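Local coordinates for putative exported protein (Burkholderia pseudomallei, PDB 4JGB), which has no established substrate but probably binds NAD(P) through a Rossmann-type domain and may act as an oxidoreductase, at residues Lys82-Ala87 against Arg137-Tyr142; Arg101-Gly106 against Asp197-Gly202; Thr110-Pro115 against Ala173-Val178; Leu149-Phe154 against Phe204-Ala209. All coordinates share one frame; numbering follows the deposited sequence.

Contact 1: Lys82-Ala87 against Arg137-Tyr142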
loop_
_atom_site.group_PDB
_atom_site.type_symbol
_atom_site.label_atom_id
_atom_site.label_comp_id
_atom_site.label_asym_id
_atom_site.label_seq_id
_atom_site.Cartn_x
_atom_site.Cartn_y
_atom_site.Cartn_z
ATOM N N LYS A 82 -12.582 -7.048 -4.514
ATOM C CA LYS A 82 -12.192 -5.805 -5.177
ATOM C C LYS A 82 -10.682 -5.548 -5.247
ATOM O O LYS A 82 -10.242 -4.694 -6.014
ATOM C CB LYS A 82 -12.873 -4.614 -4.504
ATOM C CG LYS A 82 -14.372 -4.578 -4.744
ATOM C CD LYS A 82 -14.998 -3.338 -4.125
ATOM C CE LYS A 82 -16.466 -3.298 -4.487
ATOM N NZ LYS A 82 -17.087 -4.599 -4.124
ATOM N N VAL A 83 -9.908 -6.267 -4.432
ATOM C CA VAL A 83 -8.457 -6.027 -4.306
ATOM C C VAL A 83 -7.728 -6.049 -5.679
ATOM O O VAL A 83 -6.985 -5.109 -6.010
ATOM C CB VAL A 83 -7.842 -6.935 -3.222
ATOM C CG1 VAL A 83 -6.334 -7.073 -3.387
ATOM C CG2 VAL A 83 -8.191 -6.398 -1.818
ATOM N N VAL A 84 -7.942 -7.087 -6.480
ATOM C CA VAL A 84 -7.357 -7.123 -7.854
ATOM C C VAL A 84 -7.801 -5.943 -8.758
ATOM O O VAL A 84 -6.960 -5.307 -9.424
ATOM C CB VAL A 84 -7.624 -8.485 -8.559
ATOM C CG1 VAL A 84 -7.211 -8.446 -10.039
ATOM C CG2 VAL A 84 -6.863 -9.580 -7.825
ATOM N N ALA A 85 -9.116 -5.665 -8.798
ATOM C CA ALA A 85 -9.639 -4.578 -9.636
ATOM C C ALA A 85 -9.012 -3.227 -9.246
ATOM O O ALA A 85 -8.679 -2.433 -10.116
ATOM C CB ALA A 85 -11.150 -4.504 -9.547
ATOM N N VAL A 86 -8.835 -2.986 -7.943
ATOM C CA VAL A 86 -8.163 -1.770 -7.489
ATOM C C VAL A 86 -6.757 -1.663 -8.090
ATOM O O VAL A 86 -6.450 -0.680 -8.739
ATOM C CB VAL A 86 -8.067 -1.657 -5.948
ATOM C CG1 VAL A 86 -7.183 -0.473 -5.569
ATOM C CG2 VAL A 86 -9.448 -1.459 -5.329
ATOM N N ALA A 87 -5.914 -2.673 -7.854
ATOM C CA ALA A 87 -4.582 -2.745 -8.470
ATOM C C ALA A 87 -4.615 -2.489 -10.008
ATOM O O ALA A 87 -3.822 -1.703 -10.546
ATOM C CB ALA A 87 -3.937 -4.103 -8.161
ATOM N N ARG A 137 -2.613 -11.935 -3.017
ATOM C CA ARG A 137 -1.729 -12.771 -3.817
ATOM C C ARG A 137 -1.930 -12.561 -5.303
ATOM O O ARG A 137 -0.952 -12.436 -6.029
ATOM C CB ARG A 137 -1.902 -14.253 -3.507
ATOM C CG ARG A 137 -1.268 -15.162 -4.567
ATOM C CD ARG A 137 -1.583 -16.632 -4.303
ATOM N NE ARG A 137 -0.888 -17.113 -3.105
ATOM C CZ ARG A 137 -1.151 -18.268 -2.496
ATOM N NH1 ARG A 137 -2.103 -19.071 -2.962
ATOM N NH2 ARG A 137 -0.477 -18.606 -1.401
ATOM N N ASP A 138 -3.194 -12.527 -5.738
ATOM C CA ASP A 138 -3.531 -12.277 -7.149
ATOM C C ASP A 138 -3.231 -10.845 -7.612
ATOM O O ASP A 138 -2.790 -10.641 -8.729
ATOM C CB ASP A 138 -5.002 -12.589 -7.401
ATOM C CG ASP A 138 -5.341 -14.064 -7.189
ATOM O OD1 ASP A 138 -4.402 -14.916 -7.088
ATOM O OD2 ASP A 138 -6.561 -14.349 -7.113
ATOM N N ALA A 139 -3.501 -9.861 -6.758
ATOM C CA ALA A 139 -3.104 -8.473 -7.006
ATOM C C ALA A 139 -1.594 -8.405 -7.263
ATOM O O ALA A 139 -1.152 -7.856 -8.274
ATOM C CB ALA A 139 -3.495 -7.579 -5.838
ATOM N N TYR A 140 -0.809 -8.993 -6.368
ATOM C CA TYR A 140 0.643 -9.075 -6.565
ATOM C C TYR A 140 1.002 -9.867 -7.836
ATOM O O TYR A 140 1.854 -9.448 -8.596
ATOM C CB TYR A 140 1.347 -9.677 -5.346
ATOM C CG TYR A 140 2.835 -9.815 -5.580
ATOM C CD1 TYR A 140 3.663 -8.696 -5.523
ATOM C CD2 TYR A 140 3.416 -11.060 -5.893
ATOM C CE1 TYR A 140 5.027 -8.794 -5.753
ATOM C CE2 TYR A 140 4.792 -11.165 -6.124
ATOM C CZ TYR A 140 5.587 -10.024 -6.048
ATOM O OH TYR A 140 6.942 -10.076 -6.258
ATOM N N GLY A 141 0.349 -11.012 -8.058
ATOM C CA GLY A 141 0.473 -11.733 -9.336
ATOM C C GLY A 141 0.229 -10.860 -10.563
ATOM O O GLY A 141 0.972 -10.922 -11.543
ATOM N N TYR A 142 -0.810 -10.032 -10.524
ATOM C CA TYR A 142 -1.062 -9.142 -11.651
ATOM C C TYR A 142 0.055 -8.093 -11.853
ATOM O O TYR A 142 0.569 -7.906 -12.967
ATOM C CB TYR A 142 -2.441 -8.475 -11.548
ATOM C CG TYR A 142 -2.562 -7.344 -12.515
ATOM C CD1 TYR A 142 -2.785 -7.586 -13.866
ATOM C CD2 TYR A 142 -2.410 -6.012 -12.088
ATOM C CE1 TYR A 142 -2.872 -6.536 -14.773
ATOM C CE2 TYR A 142 -2.495 -4.960 -12.991
ATOM C CZ TYR A 142 -2.733 -5.237 -14.324
ATOM O OH TYR A 142 -2.830 -4.215 -15.227
#
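Val84 meets Asp138 and Ala139 through one methyl branch: CG2 lies 3.6 Å from Asp138 CB and 3.5 Å from Ala139 N. The valine has CG1 anti to its own backbone N (chi1 171°) and CG2 anti to the carbonyl carbon, and it is this second branch that meets the neighbouring backbone. The side chains of Val84 and Asp138 cross obliquely, and the aspartate is touched at CB, not at its carboxylate. The remaining apolar contacts converge on the methyl of Ala139. Val83 CG1 approaches Ala139 CB to 3.8 Å, and Ala87 CB, one turn further along, approaches the same Ala139 CB to 4.2 Å. Toward the C-terminal end, Tyr142 CE2 comes obliquely to within 4.3 Å of Ala87 O, a loose van der Waals approach.

Behind this first shell are two helices, 83-97 and 130-143, whose segments run in nearly the same direction at a signed crossing angle of -27° and a closest axial distance of 8.5 Å. Val84 and Ala139 have the nearest CA atoms, 4.5 Å apart, so the small alanine sits where the backbones come closest. Val83 also touches Ala135 and His136, a turn earlier on helix 130-143, while the Tyr142 side chain rests on Lys88 and Val91 of helix 83-97. Each helix therefore extends the seam beyond the two segments.

Methyl and methylene groups carry most of the contact, and neither hydrogen bond nor salt bridge links the segments, which is consistent with cohesion by van der Waals contact and apolar burial at this point.

Contact 2: Arg101-Gly106 against Asp197-Gly202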
loop_
_atom_site.group_PDB
_atom_site.type_symbol
_atom_site.label_atom_id
_atom_site.label_comp_id
_atom_site.label_asym_id
_atom_site.label_seq_id
_atom_site.Cartn_x
_atom_site.Cartn_y
_atom_site.Cartn_z
ATOM N N ARG A 101 5.247 6.368 -10.642
ATOM C CA ARG A 101 5.398 5.782 -9.319
ATOM C C ARG A 101 4.030 5.459 -8.734
ATOM O O ARG A 101 3.185 6.342 -8.604
ATOM C CB ARG A 101 6.220 6.720 -8.410
ATOM C CG ARG A 101 6.627 6.100 -7.078
ATOM C CD ARG A 101 7.700 5.065 -7.300
ATOM N NE ARG A 101 8.303 4.618 -6.058
ATOM C CZ ARG A 101 8.210 3.390 -5.587
ATOM N NH1 ARG A 101 7.490 2.467 -6.236
ATOM N NH2 ARG A 101 8.829 3.103 -4.448
ATOM N N VAL A 102 3.830 4.172 -8.432
ATOM C CA VAL A 102 2.591 3.598 -7.883
ATOM C C VAL A 102 2.929 2.780 -6.619
ATOM O O VAL A 102 3.717 1.836 -6.686
ATOM C CB VAL A 102 1.911 2.629 -8.907
ATOM C CG1 VAL A 102 0.664 1.960 -8.324
ATOM C CG2 VAL A 102 1.557 3.334 -10.215
ATOM N N VAL A 103 2.350 3.123 -5.466
ATOM C CA VAL A 103 2.630 2.331 -4.256
ATOM C C VAL A 103 1.312 1.864 -3.643
ATOM O O VAL A 103 0.418 2.685 -3.384
ATOM C CB VAL A 103 3.503 3.056 -3.184
ATOM C CG1 VAL A 103 3.828 2.122 -2.007
ATOM C CG2 VAL A 103 4.807 3.570 -3.777
ATOM N N VAL A 104 1.179 0.555 -3.438
ATOM C CA VAL A 104 -0.082 0.002 -2.892
ATOM C C VAL A 104 0.139 -0.750 -1.578
ATOM O O VAL A 104 1.170 -1.382 -1.365
ATOM C CB VAL A 104 -0.881 -0.854 -3.940
ATOM C CG1 VAL A 104 -0.951 -0.162 -5.294
ATOM C CG2 VAL A 104 -0.251 -2.212 -4.183
ATOM N N VAL A 105 -0.831 -0.649 -0.681
ATOM C CA VAL A 105 -0.856 -1.457 0.533
ATOM C C VAL A 105 -1.141 -2.893 0.105
ATOM O O VAL A 105 -2.126 -3.165 -0.568
ATOM C CB VAL A 105 -1.904 -0.909 1.557
ATOM C CG1 VAL A 105 -2.178 -1.899 2.710
ATOM C CG2 VAL A 105 -1.434 0.437 2.127
ATOM N N GLY A 106 -0.248 -3.799 0.491
ATOM C CA GLY A 106 -0.387 -5.223 0.188
ATOM C C GLY A 106 -1.062 -5.991 1.310
ATOM O O GLY A 106 -1.927 -5.454 2.011
ATOM N N ASP A 197 8.775 6.557 3.187
ATOM C CA ASP A 197 10.241 6.459 2.889
ATOM C C ASP A 197 10.391 5.770 1.525
ATOM O O ASP A 197 11.242 6.137 0.709
ATOM C CB ASP A 197 11.023 5.595 3.916
ATOM C CG ASP A 197 11.286 6.289 5.250
ATOM O OD1 ASP A 197 11.149 7.517 5.400
ATOM O OD2 ASP A 197 11.675 5.558 6.177
ATOM N N GLU A 198 9.555 4.772 1.276
ATOM C CA GLU A 198 9.675 3.976 0.056
ATOM C C GLU A 198 9.251 4.778 -1.162
ATOM O O GLU A 198 9.866 4.674 -2.223
ATOM C CB GLU A 198 8.917 2.633 0.145
ATOM C CG GLU A 198 8.972 1.763 -1.135
ATOM C CD GLU A 198 10.383 1.601 -1.733
ATOM O OE1 GLU A 198 11.380 1.756 -0.985
ATOM O OE2 GLU A 198 10.497 1.300 -2.958
ATOM N N ILE A 199 8.205 5.583 -0.993
ATOM C CA ILE A 199 7.818 6.588 -1.998
ATOM C C ILE A 199 8.992 7.486 -2.393
ATOM O O ILE A 199 9.188 7.750 -3.577
ATOM C CB ILE A 199 6.621 7.452 -1.529
ATOM C CG1 ILE A 199 5.347 6.585 -1.435
ATOM C CG2 ILE A 199 6.404 8.650 -2.465
ATOM C CD1 ILE A 199 4.109 7.340 -1.001
ATOM N N GLU A 200 9.775 7.931 -1.417
ATOM C CA GLU A 200 10.933 8.807 -1.671
ATOM C C GLU A 200 12.138 8.030 -2.197
ATOM O O GLU A 200 12.824 8.516 -3.057
ATOM C CB GLU A 200 11.367 9.518 -0.391
ATOM C CG GLU A 200 10.400 10.593 0.086
ATOM C CD GLU A 200 10.603 10.931 1.551
ATOM O OE1 GLU A 200 11.589 10.445 2.155
ATOM O OE2 GLU A 200 9.755 11.671 2.101
ATOM N N GLN A 201 12.390 6.828 -1.669
ATOM C CA GLN A 201 13.677 6.133 -1.892
ATOM C C GLN A 201 13.704 5.117 -3.016
ATOM O O GLN A 201 14.765 4.825 -3.567
ATOM C CB GLN A 201 14.117 5.408 -0.603
ATOM C CG GLN A 201 14.264 6.365 0.561
ATOM C CD GLN A 201 14.288 5.685 1.901
ATOM O OE1 GLN A 201 14.049 4.481 2.017
ATOM N NE2 GLN A 201 14.609 6.454 2.938
ATOM N N GLY A 202 12.557 4.541 -3.335
ATOM C CA GLY A 202 12.518 3.501 -4.356
ATOM C C GLY A 202 13.497 2.347 -4.122
ATOM O O GLY A 202 14.262 1.967 -5.026
HETATM O O HOH W 1 10.658 6.113 -5.308
#
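Arg101 NH2 is the principal polar link to Glu198, joining the strand 101-105 of the Rossmann-type sheet to the last turn of helix 188-201. Strand and helix segments run roughly antiparallel, 9.6 Å apart at closest axial approach. NH2 donates to the backbone Glu198 O at 2.9 Å, with an N-H...O angle of 148°. The donor stands 56° out of the carbonyl plane, yet the oxygen lies close to the guanidinium plane. Gly202 N, 2.9 Å from Glu198 O, reaches the same oxygen from the opposite face, giving this carbonyl two donors at the helix end, where Gly202 adopts positive phi.

NH2 also forms a salt bridge to Glu198 OE2 at 2.9 Å, although the hydrogen bond within it is weak, bent to 121°; the guanidinium and carboxylate planes stand nearly perpendicular. OE2 has a stronger partner in Phe204 N, while OE1 accepts from Arg203 N. Arg101 NH1 is satisfied by Asp150 O and Thr152 OG1 of the adjacent strand. NE donates to a water 2.9 Å away, which in turn donates to Ile199 O, closing a bridge to the helix. All three guanidinium nitrogens thus have acceptors.

The apolar part is small: Val103 CG2 touches Ile199 CG1 at 3.9 Å. That same Val103 CG2 also lies over the centre of the Arg101 guanidinium, 3.7 Å above its plane.

Contact 3: Thr110-Pro115 against Ala173-Val178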
loop_
_atom_site.group_PDB
_atom_site.type_symbol
_atom_site.label_atom_id
_atom_site.label_comp_id
_atom_site.label_asym_id
_atom_site.label_seq_id
_atom_site.Cartn_x
_atom_site.Cartn_y
_atom_site.Cartn_z
ATOM N N THR A 110 0.545 -12.639 2.041
ATOM C CA THR A 110 1.458 -12.840 0.904
ATOM C C THR A 110 2.937 -12.919 1.308
ATOM O O THR A 110 3.813 -13.163 0.462
ATOM C CB THR A 110 1.365 -11.691 -0.135
ATOM O OG1 THR A 110 1.962 -10.494 0.396
ATOM C CG2 THR A 110 -0.039 -11.381 -0.467
ATOM N N LEU A 111 3.247 -12.666 2.579
ATOM C CA LEU A 111 4.653 -12.550 2.954
ATOM C C LEU A 111 5.303 -13.933 2.791
ATOM O O LEU A 111 4.735 -14.966 3.179
ATOM C CB LEU A 111 4.822 -12.001 4.377
ATOM C CG LEU A 111 4.324 -10.567 4.671
ATOM C CD1 LEU A 111 4.459 -10.272 6.154
ATOM C CD2 LEU A 111 5.098 -9.534 3.849
ATOM N N GLU A 112 6.483 -13.952 2.199
ATOM C CA GLU A 112 7.151 -15.207 1.897
ATOM C C GLU A 112 7.820 -15.783 3.133
ATOM O O GLU A 112 8.597 -15.091 3.779
ATOM C CB GLU A 112 8.176 -14.956 0.803
ATOM C CG GLU A 112 8.971 -16.180 0.431
ATOM C CD GLU A 112 9.737 -15.957 -0.839
ATOM O OE1 GLU A 112 9.112 -15.956 -1.903
ATOM O OE2 GLU A 112 10.963 -15.756 -0.756
ATOM N N VAL A 113 7.533 -17.042 3.473
ATOM C CA VAL A 113 8.150 -17.662 4.661
ATOM C C VAL A 113 9.333 -18.556 4.288
ATOM O O VAL A 113 10.157 -18.855 5.126
ATOM C CB VAL A 113 7.138 -18.463 5.530
ATOM C CG1 VAL A 113 6.053 -17.554 6.087
ATOM C CG2 VAL A 113 6.515 -19.626 4.753
ATOM N N ALA A 114 9.381 -18.981 3.025
ATOM C CA ALA A 114 10.419 -19.839 2.442
ATOM C C ALA A 114 10.231 -19.680 0.936
ATOM O O ALA A 114 9.140 -19.318 0.508
ATOM C CB ALA A 114 10.216 -21.300 2.850
ATOM N N PRO A 115 11.283 -19.937 0.127
ATOM C CA PRO A 115 11.151 -19.930 -1.342
ATOM C C PRO A 115 9.808 -20.467 -1.828
ATOM O O PRO A 115 9.488 -21.610 -1.568
ATOM C CB PRO A 115 12.276 -20.875 -1.772
ATOM C CG PRO A 115 13.356 -20.546 -0.792
ATOM C CD PRO A 115 12.687 -20.193 0.520
ATOM N N ALA A 173 12.277 -7.224 1.083
ATOM C CA ALA A 173 11.491 -7.346 -0.149
ATOM C C ALA A 173 10.392 -8.422 -0.028
ATOM O O ALA A 173 10.452 -9.464 -0.669
ATOM C CB ALA A 173 12.423 -7.618 -1.336
ATOM N N GLY A 174 9.429 -8.186 0.850
ATOM C CA GLY A 174 8.266 -9.060 0.988
ATOM C C GLY A 174 8.386 -10.455 1.611
ATOM O O GLY A 174 7.467 -11.298 1.441
ATOM N N ARG A 175 9.486 -10.722 2.314
ATOM C CA ARG A 175 9.588 -11.932 3.145
ATOM C C ARG A 175 9.135 -11.647 4.579
ATOM O O ARG A 175 9.198 -10.504 5.034
ATOM C CB ARG A 175 11.025 -12.496 3.093
ATOM C CG ARG A 175 11.379 -12.921 1.670
ATOM C CD ARG A 175 12.862 -12.886 1.318
ATOM N NE ARG A 175 13.061 -13.447 -0.029
ATOM C CZ ARG A 175 13.017 -12.764 -1.183
ATOM N NH1 ARG A 175 12.829 -11.451 -1.206
ATOM N NH2 ARG A 175 13.201 -13.404 -2.334
ATOM N N LEU A 176 8.652 -12.672 5.275
ATOM C CA LEU A 176 8.232 -12.528 6.667
ATOM C C LEU A 176 9.410 -12.044 7.514
ATOM O O LEU A 176 10.516 -12.535 7.344
ATOM C CB LEU A 176 7.785 -13.898 7.230
ATOM C CG LEU A 176 7.116 -13.859 8.615
ATOM C CD1 LEU A 176 5.882 -12.981 8.585
ATOM C CD2 LEU A 176 6.753 -15.243 9.114
ATOM N N ILE A 177 9.157 -11.075 8.387
ATOM C CA ILE A 177 10.139 -10.555 9.352
ATOM C C ILE A 177 9.544 -10.793 10.751
ATOM O O ILE A 177 8.464 -10.265 11.074
ATOM C CB ILE A 177 10.441 -9.042 9.129
ATOM C CG1 ILE A 177 11.123 -8.815 7.768
ATOM C CG2 ILE A 177 11.314 -8.497 10.264
ATOM C CD1 ILE A 177 11.085 -7.399 7.224
ATOM N N VAL A 178 10.201 -11.618 11.564
ATOM C CA VAL A 178 9.672 -11.862 12.914
ATOM C C VAL A 178 10.705 -11.495 13.969
ATOM O O VAL A 178 11.906 -11.636 13.707
ATOM C CB VAL A 178 9.196 -13.320 13.115
ATOM C CG1 VAL A 178 8.028 -13.642 12.184
ATOM C CG2 VAL A 178 10.334 -14.339 12.939
HETATM O O HOH W 2 4.576 -10.141 0.088
#
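The Arg175 guanidinium and the Glu112 carboxylate stand with their planes 90° apart, and their salt bridge runs from NE to OE2 at 3.2 Å. OE2 approaches the guanidinium obliquely, while Ala173 CB lies in its plane, at the edge. The two long side chains lie side by side and point the same way: Glu112 has CG anti to the backbone N (chi1 178°), and Arg175 extends from CG to NE. Their aliphatic parts meet as well, Glu112 CB standing 3.9 Å from Arg175 CG.

Beneath the ion pair the backbones form a single beta bridge between Glu112 and Arg175. Gly174, in a positive-phi conformation that favours glycine, presents its O to Glu112 N, which donates to it at 2.9 Å, in the carbonyl plane and on a lone pair. Leu176 N donates to Glu112 O at 2.8 Å, the donor tilted from the plane. Both bonds are nearly straight, at 170°, so Glu112 is gripped through its N-H and its C=O by the residues before and after Arg175. The bridge ties the start of strand 112-114, which pairs with strand 117-118 through a classic bulge at Val113 and Ala114, to the loop following the edge strand 170-172 of the Rossmann-type sheet.

Apolar groups line the other side of the crossing. The Leu111 and Leu176 side chains cross at about a right angle, CD1 to CD1 at 3.9 Å, and Leu111 also rests on Thr210 and Ser155. Val113 lies alongside Leu176, its CG1 3.9 Å from Leu176 CD2.

Contact 4: Leu149-Phe154 against Phe204-Ala209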
loop_
_atom_site.group_PDB
_atom_site.type_symbol
_atom_site.label_atom_id
_atom_site.label_comp_id
_atom_site.label_asym_id
_atom_site.label_seq_id
_atom_site.Cartn_x
_atom_site.Cartn_y
_atom_site.Cartn_z
ATOM N N LEU A 149 5.858 0.347 -15.164
ATOM C CA LEU A 149 5.642 1.312 -14.079
ATOM C C LEU A 149 6.581 0.973 -12.912
ATOM O O LEU A 149 6.952 -0.195 -12.750
ATOM C CB LEU A 149 4.187 1.234 -13.573
ATOM C CG LEU A 149 2.969 1.509 -14.460
ATOM C CD1 LEU A 149 1.687 1.341 -13.645
ATOM C CD2 LEU A 149 3.041 2.911 -15.017
ATOM N N ASP A 150 6.927 1.986 -12.096
ATOM C CA ASP A 150 7.644 1.784 -10.809
ATOM C C ASP A 150 6.680 1.531 -9.656
ATOM O O ASP A 150 6.399 2.405 -8.839
ATOM C CB ASP A 150 8.524 2.980 -10.460
ATOM C CG ASP A 150 9.605 3.225 -11.489
ATOM O OD1 ASP A 150 9.974 2.274 -12.224
ATOM O OD2 ASP A 150 10.073 4.381 -11.568
ATOM N N TRP A 151 6.173 0.311 -9.604
ATOM C CA TRP A 151 5.228 -0.046 -8.594
ATOM C C TRP A 151 5.928 -0.720 -7.432
ATOM O O TRP A 151 7.029 -1.271 -7.580
ATOM C CB TRP A 151 4.081 -0.898 -9.196
ATOM C CG TRP A 151 4.538 -2.207 -9.805
ATOM C CD1 TRP A 151 4.757 -2.481 -11.146
ATOM C CD2 TRP A 151 4.816 -3.424 -9.100
ATOM N NE1 TRP A 151 5.140 -3.792 -11.307
ATOM C CE2 TRP A 151 5.192 -4.395 -10.071
ATOM C CE3 TRP A 151 4.787 -3.789 -7.748
ATOM C CZ2 TRP A 151 5.558 -5.715 -9.723
ATOM C CZ3 TRP A 151 5.140 -5.123 -7.396
ATOM C CH2 TRP A 151 5.537 -6.050 -8.382
ATOM N N THR A 152 5.286 -0.644 -6.268
ATOM C CA THR A 152 5.729 -1.329 -5.059
ATOM C C THR A 152 4.495 -1.900 -4.364
ATOM O O THR A 152 3.491 -1.202 -4.186
ATOM C CB THR A 152 6.469 -0.362 -4.099
ATOM O OG1 THR A 152 7.756 -0.079 -4.642
ATOM C CG2 THR A 152 6.689 -1.016 -2.707
ATOM N N PHE A 153 4.556 -3.172 -3.988
ATOM C CA PHE A 153 3.434 -3.809 -3.327
ATOM C C PHE A 153 3.878 -3.923 -1.876
ATOM O O PHE A 153 4.696 -4.785 -1.549
ATOM C CB PHE A 153 3.217 -5.160 -3.985
ATOM C CG PHE A 153 2.118 -5.997 -3.385
ATOM C CD1 PHE A 153 0.781 -5.793 -3.743
ATOM C CD2 PHE A 153 2.428 -7.051 -2.518
ATOM C CE1 PHE A 153 -0.216 -6.612 -3.210
ATOM C CE2 PHE A 153 1.426 -7.855 -1.974
ATOM C CZ PHE A 153 0.104 -7.638 -2.325
ATOM N N PHE A 154 3.399 -3.012 -1.032
ATOM C CA PHE A 154 3.965 -2.803 0.298
ATOM C C PHE A 154 3.087 -3.439 1.376
ATOM O O PHE A 154 2.203 -2.772 1.873
ATOM C CB PHE A 154 4.158 -1.285 0.610
ATOM C CG PHE A 154 5.287 -1.004 1.603
ATOM C CD1 PHE A 154 5.285 -1.583 2.880
ATOM C CD2 PHE A 154 6.360 -0.191 1.249
ATOM C CE1 PHE A 154 6.327 -1.384 3.757
ATOM C CE2 PHE A 154 7.400 0.039 2.136
ATOM C CZ PHE A 154 7.387 -0.552 3.397
ATOM N N PHE A 204 12.417 -0.663 -3.503
ATOM C CA PHE A 204 11.665 -1.888 -3.797
ATOM C C PHE A 204 10.827 -1.702 -5.057
ATOM O O PHE A 204 9.619 -1.924 -5.032
ATOM C CB PHE A 204 10.755 -2.238 -2.590
ATOM C CG PHE A 204 11.516 -2.486 -1.305
ATOM C CD1 PHE A 204 12.273 -3.651 -1.145
ATOM C CD2 PHE A 204 11.477 -1.572 -0.265
ATOM C CE1 PHE A 204 12.995 -3.891 0.023
ATOM C CE2 PHE A 204 12.205 -1.804 0.905
ATOM C CZ PHE A 204 12.957 -2.966 1.057
ATOM N N ILE A 205 11.476 -1.248 -6.135
ATOM C CA ILE A 205 10.824 -0.981 -7.423
ATOM C C ILE A 205 10.484 -2.304 -8.080
ATOM O O ILE A 205 11.340 -3.182 -8.211
ATOM C CB ILE A 205 11.729 -0.131 -8.363
ATOM C CG1 ILE A 205 12.064 1.223 -7.709
ATOM C CG2 ILE A 205 11.101 0.065 -9.757
ATOM C CD1 ILE A 205 10.875 2.118 -7.442
ATOM N N ARG A 206 9.218 -2.438 -8.455
ATOM C CA ARG A 206 8.656 -3.672 -8.986
ATOM C C ARG A 206 8.883 -4.884 -8.079
ATOM O O ARG A 206 9.065 -5.985 -8.550
ATOM C CB ARG A 206 9.118 -3.912 -10.436
ATOM C CG ARG A 206 8.426 -2.969 -11.416
ATOM C CD ARG A 206 8.890 -3.226 -12.850
ATOM N NE ARG A 206 10.290 -2.831 -13.022
ATOM C CZ ARG A 206 10.708 -1.576 -13.162
ATOM N NH1 ARG A 206 9.839 -0.562 -13.122
ATOM N NH2 ARG A 206 12.008 -1.319 -13.307
ATOM N N GLN A 207 8.851 -4.656 -6.764
ATOM C CA GLN A 207 9.060 -5.715 -5.786
ATOM C C GLN A 207 7.987 -5.587 -4.730
ATOM O O GLN A 207 7.399 -4.504 -4.542
ATOM C CB GLN A 207 10.458 -5.602 -5.129
ATOM C CG GLN A 207 11.636 -5.816 -6.086
ATOM C CD GLN A 207 13.016 -5.692 -5.421
ATOM O OE1 GLN A 207 13.156 -5.091 -4.377
ATOM N NE2 GLN A 207 14.047 -6.272 -6.061
ATOM N N ALA A 208 7.718 -6.701 -4.057
ATOM C CA ALA A 208 7.013 -6.667 -2.771
ATOM C C ALA A 208 7.965 -6.046 -1.769
ATOM O O ALA A 208 9.206 -6.081 -1.954
ATOM C CB ALA A 208 6.626 -8.086 -2.337
ATOM N N ALA A 209 7.386 -5.476 -0.714
ATOM C CA ALA A 209 8.119 -4.792 0.337
ATOM C C ALA A 209 7.307 -4.965 1.591
ATOM O O ALA A 209 6.080 -5.031 1.514
ATOM C CB ALA A 209 8.197 -3.298 0.011
#
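Trp151 turns one face of its indole to Arg206, just before strand 207-212 joins strand 150-155 as its parallel neighbour in the Rossmann-type sheet. Arg206 CA sits over the six-membered ring, 3.7 Å from its centroid and 9° off the normal, a CH-pi contact. Trp151 CG lies between the backbone N and the carbonyl carbon (chi1 61°), and NE1, only 3.4 Å from Arg206 CG, gives its hydrogen to Val146 O.

The arginine side chain crosses the indole at about a right angle and bends at chi3. Its NH1 donates both to Leu149 O at 2.9 Å, which lies in the guanidinium plane, and to Asp150 OD1 at 3.0 Å in a salt bridge. Ile205 CG2 packs over one face of the guanidinium, toward its rim. Asp150 has a second charge partner, Lys100, through OD2.

Arg206 takes positive phi within a type II turn from Phe204 to Gln207. Thr152 OG1 donates to Phe204 O at 2.7 Å from above the carbonyl plane. Beyond the turn the strands pair in parallel, through Phe153 N to Gln207 O at 3.2 Å and Ala209 N to Phe153 O.

Phe154, paired with Ala209, also uses a ring face. Ala209 CB lies over it, offset toward the rim, with Phe154 CD2 its nearest ring atom at 3.8 Å.

How the contacts relate
Contacts 2 and 4 are the closest pair, with centres about 7 Å apart: Val104 O probably accepts a hydrogen bond from Phe154 N at 2.8 Å, joining strand 101-105 of contact 2 to its neighbour 150-155 in contact 4. Contact 1 lies between two helices on one face of the sheet, its centre about 13 Å from that of contact 4; Tyr140 CD1 meets Phe153 CD2 at 3.6 Å. Contact 2 packs the other sheet face, about 16 Å from contact 1 between centres. Contact 3 is more peripheral, but its Gly174 CA touches Ala208 CB at 3.8 Å, linking it to contact 4. How the four relate to the probable NAD(P) site stays open.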